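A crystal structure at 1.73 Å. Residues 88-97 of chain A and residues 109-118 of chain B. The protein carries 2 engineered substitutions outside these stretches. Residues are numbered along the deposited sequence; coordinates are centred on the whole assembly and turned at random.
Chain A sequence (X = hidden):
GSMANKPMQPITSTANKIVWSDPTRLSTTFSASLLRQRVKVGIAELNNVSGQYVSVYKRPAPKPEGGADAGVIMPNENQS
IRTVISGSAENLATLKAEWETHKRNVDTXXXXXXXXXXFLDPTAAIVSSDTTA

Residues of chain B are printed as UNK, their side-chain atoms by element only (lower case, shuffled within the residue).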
ATOM      1  N   SER A  88      10.109  -9.546   5.335  1.00  7.81           N
ATOM      2  CA  SER A  88      11.319  -9.508   6.136  1.00  8.49           C
ATOM      3  C   SER A  88      12.118  -8.213   5.961  1.00  9.27           C
ATOM      4  O   SER A  88      12.229  -7.657   4.849  1.00 10.61           O
ATOM      5  CB  SER A  88      12.225 -10.664   5.764  1.00  8.28           C
ATOM      6  OG  SER A  88      12.849 -10.407   4.538  1.00  8.95           O
ATOM      7  N   ALA A  89      12.688  -7.735   7.069  1.00  9.92           N
ATOM      8  CA  ALA A  89      13.654  -6.662   7.006  1.00  9.58           C
ATOM      9  C   ALA A  89      14.837  -7.018   6.096  1.00 10.11           C
ATOM     10  O   ALA A  89      15.403  -6.162   5.395  1.00  9.73           O
ATOM     11  CB  ALA A  89      14.125  -6.308   8.421  1.00  9.36           C
ATOM     12  N   GLU A  90      15.235  -8.281   6.123  1.00 11.29           N
ATOM     13  CA  GLU A  90      16.418  -8.736   5.351  1.00 12.11           C
ATOM     14  C   GLU A  90      16.265  -8.442   3.868  1.00 12.11           C
ATOM     15  O   GLU A  90      17.216  -8.052   3.203  1.00 11.39           O
ATOM     16  CB  GLU A  90      16.702 -10.245   5.644  1.00 13.40           C
ATOM     17  CG  GLU A  90      17.195 -10.546   7.056  1.00 12.81           C
ATOM     18  CD  GLU A  90      16.133 -10.587   8.175  1.00 14.13           C
ATOM     19  OE1 GLU A  90      14.869 -10.399   7.980  1.00 11.51           O
ATOM     20  OE2 GLU A  90      16.576 -10.765   9.354  1.00 13.62           O
ATOM     21  N   ASN A  91      15.023  -8.548   3.353  1.00 10.94           N
ATOM     22  CA  ASN A  91      14.745  -8.293   1.925  1.00 10.39           C
ATOM     23  C   ASN A  91      14.052  -6.986   1.693  1.00  9.84           C
ATOM     24  O   ASN A  91      13.339  -6.813   0.682  1.00  9.08           O
ATOM     25  CB  ASN A  91      13.910  -9.433   1.327  1.00 10.62           C
ATOM     26  CG  ASN A  91      14.757 -10.643   0.929  1.00 11.13           C
ATOM     27  OD1 ASN A  91      15.868 -10.487   0.473  1.00 11.21           O
ATOM     28  ND2 ASN A  91      14.195 -11.838   1.029  1.00 11.31           N
ATOM     29  N   LEU A  92      14.292  -6.048   2.599  1.00  9.21           N
ATOM     30  CA  LEU A  92      13.695  -4.725   2.491  1.00  9.18           C
ATOM     31  C   LEU A  92      13.952  -3.976   1.151  1.00  9.50           C
ATOM     32  O   LEU A  92      13.085  -3.252   0.664  1.00  9.16           O
ATOM     33  CB  LEU A  92      14.153  -3.871   3.668  1.00  9.28           C
ATOM     34  CG  LEU A  92      13.600  -2.439   3.625  1.00  9.29           C
ATOM     35  CD1 LEU A  92      12.070  -2.541   3.738  1.00  9.23           C
ATOM     36  CD2 LEU A  92      14.184  -1.617   4.738  1.00  9.65           C
ATOM     37  N   ALA A  93      15.134  -4.129   0.542  1.00  9.27           N
ATOM     38  CA  ALA A  93      15.385  -3.557  -0.826  1.00  8.97           C
ATOM     39  C   ALA A  93      14.318  -3.949  -1.864  1.00  8.77           C
ATOM     40  O   ALA A  93      13.759  -3.114  -2.540  1.00  8.64           O
ATOM     41  CB  ALA A  93      16.758  -3.974  -1.366  1.00  8.66           C
ATOM     42  N   THR A  94      14.038  -5.249  -1.932  1.00  8.16           N
ATOM     43  CA  THR A  94      12.990  -5.719  -2.870  1.00  7.71           C
ATOM     44  C   THR A  94      11.588  -5.396  -2.382  1.00  8.03           C
ATOM     45  O   THR A  94      10.703  -5.141  -3.204  1.00  9.02           O
ATOM     46  CB  THR A  94      13.107  -7.199  -3.256  1.00  7.43           C
ATOM     47  OG1 THR A  94      13.187  -8.034  -2.122  1.00  6.87           O
ATOM     48  CG2 THR A  94      14.310  -7.391  -4.173  1.00  7.34           C
ATOM     49  N   LEU A  95      11.357  -5.356  -1.081  1.00  7.71           N
ATOM     50  CA  LEU A  95      10.038  -4.982  -0.593  1.00  7.54           C
ATOM     51  C   LEU A  95       9.742  -3.519  -0.939  1.00  8.07           C
ATOM     52  O   LEU A  95       8.639  -3.177  -1.273  1.00  6.60           O
ATOM     53  CB  LEU A  95       9.941  -5.242   0.926  1.00  7.90           C
ATOM     54  CG  LEU A  95       8.580  -5.092   1.609  1.00  8.12           C
ATOM     55  CD1 LEU A  95       7.532  -6.115   1.193  1.00  8.25           C
ATOM     56  CD2 LEU A  95       8.858  -5.173   3.099  1.00  8.33           C
ATOM     57  N   LYS A  96      10.768  -2.654  -0.906  1.00  7.91           N
ATOM     58  CA  LYS A  96      10.625  -1.313  -1.472  1.00  8.21           C
ATOM     59  C   LYS A  96      10.191  -1.280  -2.943  1.00  8.14           C
ATOM     60  O   LYS A  96       9.321  -0.491  -3.305  1.00  8.54           O
ATOM     61  CB  LYS A  96      11.891  -0.493  -1.222  1.00  8.93           C
ATOM     62  CG  LYS A  96      12.011  -0.119   0.211  1.00  9.53           C
ATOM     63  CD  LYS A  96      13.325   0.597   0.492  1.00 10.30           C
ATOM     64  CE  LYS A  96      13.323   1.038   1.942  1.00 11.27           C
ATOM     65  NZ  LYS A  96      14.678   1.462   2.351  1.00 13.33           N
ATOM     66  N   ALA A  97      10.805  -2.112  -3.788  1.00  7.76           N
ATOM     67  CA  ALA A  97      10.410  -2.228  -5.174  1.00  8.23           C
ATOM     68  C   ALA A  97       8.983  -2.744  -5.297  1.00  8.22           C
ATOM     69  O   ALA A  97       8.268  -2.344  -6.168  1.00  8.70           O
ATOM     70  CB  ALA A  97      11.370  -3.123  -5.940  1.00  8.14           C
TER
ATOM     71  N   UNK B 109       7.954   7.284   5.778  1.00  8.63           N
ATOM     72  CA  UNK B 109       8.291   6.338   6.817  1.00  8.21           C
ATOM     73  C   UNK B 109       8.940   5.074   6.263  1.00  7.98           C
ATOM     74  O   UNK B 109       9.949   4.623   6.791  1.00  7.73           O
ATOM     75  c   UNK B 109       6.349   7.023   8.389  1.00  7.69           C
ATOM     76  c   UNK B 109       5.186   6.413   9.163  1.00  8.09           C
ATOM     77  c   UNK B 109       7.246   7.780   9.346  1.00  7.70           C
ATOM     78  c   UNK B 109       7.093   5.952   7.622  1.00  8.01           C
ATOM     79  N   UNK B 110       8.355   4.533   5.221  1.00  7.84           N
ATOM     80  CA  UNK B 110       8.814   3.266   4.656  1.00  8.31           C
ATOM     81  C   UNK B 110       9.817   3.375   3.483  1.00  8.83           C
ATOM     82  O   UNK B 110      10.796   2.602   3.441  1.00  9.62           O
ATOM     83  c   UNK B 110       8.557  -1.209   3.840  1.00  8.34           C
ATOM     84  c   UNK B 110       8.682  -1.330   2.446  1.00  8.11           C
ATOM     85  c   UNK B 110       7.588   2.435   4.213  1.00  7.99           C
ATOM     86  c   UNK B 110       8.455  -0.242   1.639  1.00  8.41           C
ATOM     87  c   UNK B 110       8.101   0.977   2.184  1.00  8.44           C
ATOM     88  c   UNK B 110       8.192   0.029   4.404  1.00  8.32           C
ATOM     89  c   UNK B 110       7.957   1.125   3.603  1.00  7.92           C
ATOM     90  N   UNK B 111       9.539   4.238   2.512  1.00 10.29           N
ATOM     91  CA  UNK B 111      10.346   4.312   1.271  1.00 11.32           C
ATOM     92  C   UNK B 111      11.740   4.907   1.541  1.00 13.12           C
ATOM     93  O   UNK B 111      12.769   4.346   1.161  1.00 13.97           O
ATOM     94  c   UNK B 111       9.663   5.155   0.217  1.00 10.60           C
ATOM     95  N   UNK B 112      11.744   6.028   2.238  1.00 14.35           N
ATOM     96  CA  UNK B 112      12.966   6.628   2.695  1.00 14.76           C
ATOM     97  C   UNK B 112      13.203   6.672   4.196  1.00 14.04           C
ATOM     98  O   UNK B 112      14.201   7.235   4.613  1.00 14.98           O
ATOM     99  o   UNK B 112      11.915   8.762   2.214  1.00 18.24           O
ATOM    100  c   UNK B 112      13.088   8.020   2.052  1.00 16.45           C
ATOM    101  N   UNK B 113      12.322   6.143   5.028  1.00 11.61           N
ATOM    102  CA  UNK B 113      12.611   5.985   6.457  1.00 12.05           C
ATOM    103  C   UNK B 113      12.950   4.536   6.794  1.00 12.20           C
ATOM    104  O   UNK B 113      13.280   3.716   5.898  1.00 11.87           O
ATOM    105  N   UNK B 114      12.881   4.232   8.103  1.00 11.47           N
ATOM    106  CA  UNK B 114      13.254   2.958   8.644  1.00 11.28           C
ATOM    107  C   UNK B 114      12.104   2.103   9.103  1.00 10.30           C
ATOM    108  O   UNK B 114      12.322   1.131   9.809  1.00 10.32           O
ATOM    109  c   UNK B 114      15.570   3.775   9.387  1.00 14.25           C
ATOM    110  o   UNK B 114      16.206   4.529  10.181  1.00 16.42           O
ATOM    111  c   UNK B 114      14.231   3.164   9.815  1.00 12.69           C
ATOM    112  n   UNK B 114      16.059   3.396   8.203  1.00 15.01           N
ATOM    113  N   UNK B 115      10.873   2.386   8.648  1.00  8.82           N
ATOM    114  CA  UNK B 115       9.718   1.652   9.137  1.00  8.54           C
ATOM    115  C   UNK B 115       9.751   0.209   8.618  1.00  8.75           C
ATOM    116  O   UNK B 115       9.343  -0.709   9.332  1.00  8.08           O
ATOM    117  c   UNK B 115       8.446   2.334   8.759  1.00  8.40           C
ATOM    118  N   UNK B 116      10.388  -0.000   7.474  1.00  8.69           N
ATOM    119  CA  UNK B 116      10.571  -1.356   7.000  1.00  9.15           C
ATOM    120  C   UNK B 116      11.534  -2.222   7.808  1.00  9.58           C
ATOM    121  O   UNK B 116      11.458  -3.461   7.747  1.00  9.00           O
ATOM    122  N   UNK B 117      12.405  -1.565   8.590  1.00  9.90           N
ATOM    123  CA  UNK B 117      13.239  -2.258   9.608  1.00 10.37           C
ATOM    124  C   UNK B 117      12.495  -2.466  10.950  1.00 10.17           C
ATOM    125  O   UNK B 117      13.014  -3.116  11.882  1.00 11.06           O
ATOM    126  c   UNK B 117      14.525  -1.430   9.820  1.00 10.77           C
ATOM    127  c   UNK B 117      16.733  -0.583   8.981  1.00 11.74           C
ATOM    128  c   UNK B 117      15.727  -2.581   7.874  1.00 11.28           C
ATOM    129  c   UNK B 117      15.430  -1.264   8.595  1.00 11.20           C
ATOM    130  N   UNK B 118      11.292  -1.920  11.056  1.00  9.41           N
ATOM    131  CA  UNK B 118      10.471  -2.041  12.275  1.00  8.87           C
ATOM    132  C   UNK B 118      10.530  -0.889  13.273  1.00  8.30           C
ATOM    133  O   UNK B 118      10.067  -1.049  14.382  1.00  7.17           O
TER
HETATM  134  O   HOH W   1      15.185   3.788   3.896  1.00 32.39           O

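Position 109 of chain B carries four side-chain carbons, forked at the second, and touches nothing on the chain A stretch. The fork one carbon beyond CB identifies B:Leu109, buried in a helix that begins earlier in the chain.

At position 110 a single carbon leads into a ring of six carbons with no heteroatom, and the ring carbons lie against A:Leu92, A:Leu95 and A:Lys96. This is B:Phe110. Its CA-to-CB bond runs sideways, but with chi1 at 179° (t) the ring reaches chain A. B:Phe110 CE1 lies 3.8 Å from A:Leu92 CD1, B:Phe110 CZ meets A:Leu95 CG at 3.9 Å at the ring edge, and B:Phe110 CE2 is 3.8 Å from A:Lys96 CG.

Position 111 has one side-chain carbon, pointing away from chain A, and its contact is made by the backbone, whose carbonyl meets A:Lys96. It is B:Ala111, and B:Ala111 O lies 3.4 Å from A:Lys96 CE.

Position 112 shows one carbon and then one oxygen, without a branch, and makes no contact with the chain A stretch. This is B:Ser112, an exposed residue with chi1 at 50° (p).

Position 113 has no side-chain atoms, and its carbonyl turns to A:Lys96 through a water; it is therefore B:Gly113. An ideal CB on B:Gly113 would fall 2.4 Å from B:Leu109 O, so the constraint lies within chain B. The water donates to B:Gly113 O at 2.8 Å and accepts from A:Lys96 NZ at 2.8 Å.

Position 114 bears two carbons, the second holding one oxygen and one nitrogen: a short carboxamide, hence B:Asn114. It does not contact the chain A stretch and instead touches a crystal neighbour.

A single side-chain carbon at position 115, directed sideways and out of contact, gives B:Ala115. B:Ala115 N donates to B:Leu109 O at 3.1 Å, tying the 3-10 segment that starts here back to the helix.

Position 116 again lacks side-chain atoms, and A:Leu92 presses on its bare backbone; it is B:Gly116. A:Leu92 CD1 sits 3.8 Å from B:Gly116 CA. An ideal CB on B:Gly116, pointing toward chain A, would come to 2.4 Å from A:Leu92 CD1, a clash.

Four carbons forked at the second return at position 117, where a branch-end carbon packs against A:Leu92 and A:Ala89. This is B:Leu117, with B:Leu117 CD2 3.6 Å from A:Leu92 CD2 and 4.1 Å from A:Ala89 CB.

Position 118 has no side chain and no contact with the chain A stretch. It is B:Gly118, whose phi of 96° would jam a CB against the preceding carbonyl oxygen.

The contact works by apolar packing around A:Leu92, whose methyls reach B:Phe110, B:Gly116 and B:Leu117. A type I turn from A:Ala89 leads into the helix that presents A:Leu92, A:Leu95 and A:Lys96 to chain B. No direct hydrogen bond crosses between the stretches, which together bury 382 Å². A:Lys96 extends its aliphatic chain past the ring, bringing A:Lys96 CE to 3.3 Å from B:Phe110 O; the direct separation of A:Lys96 NZ and B:Gly113 O is 4.4 Å, and the water bridges them.

Chain B 109-118: LFASGNAGLG
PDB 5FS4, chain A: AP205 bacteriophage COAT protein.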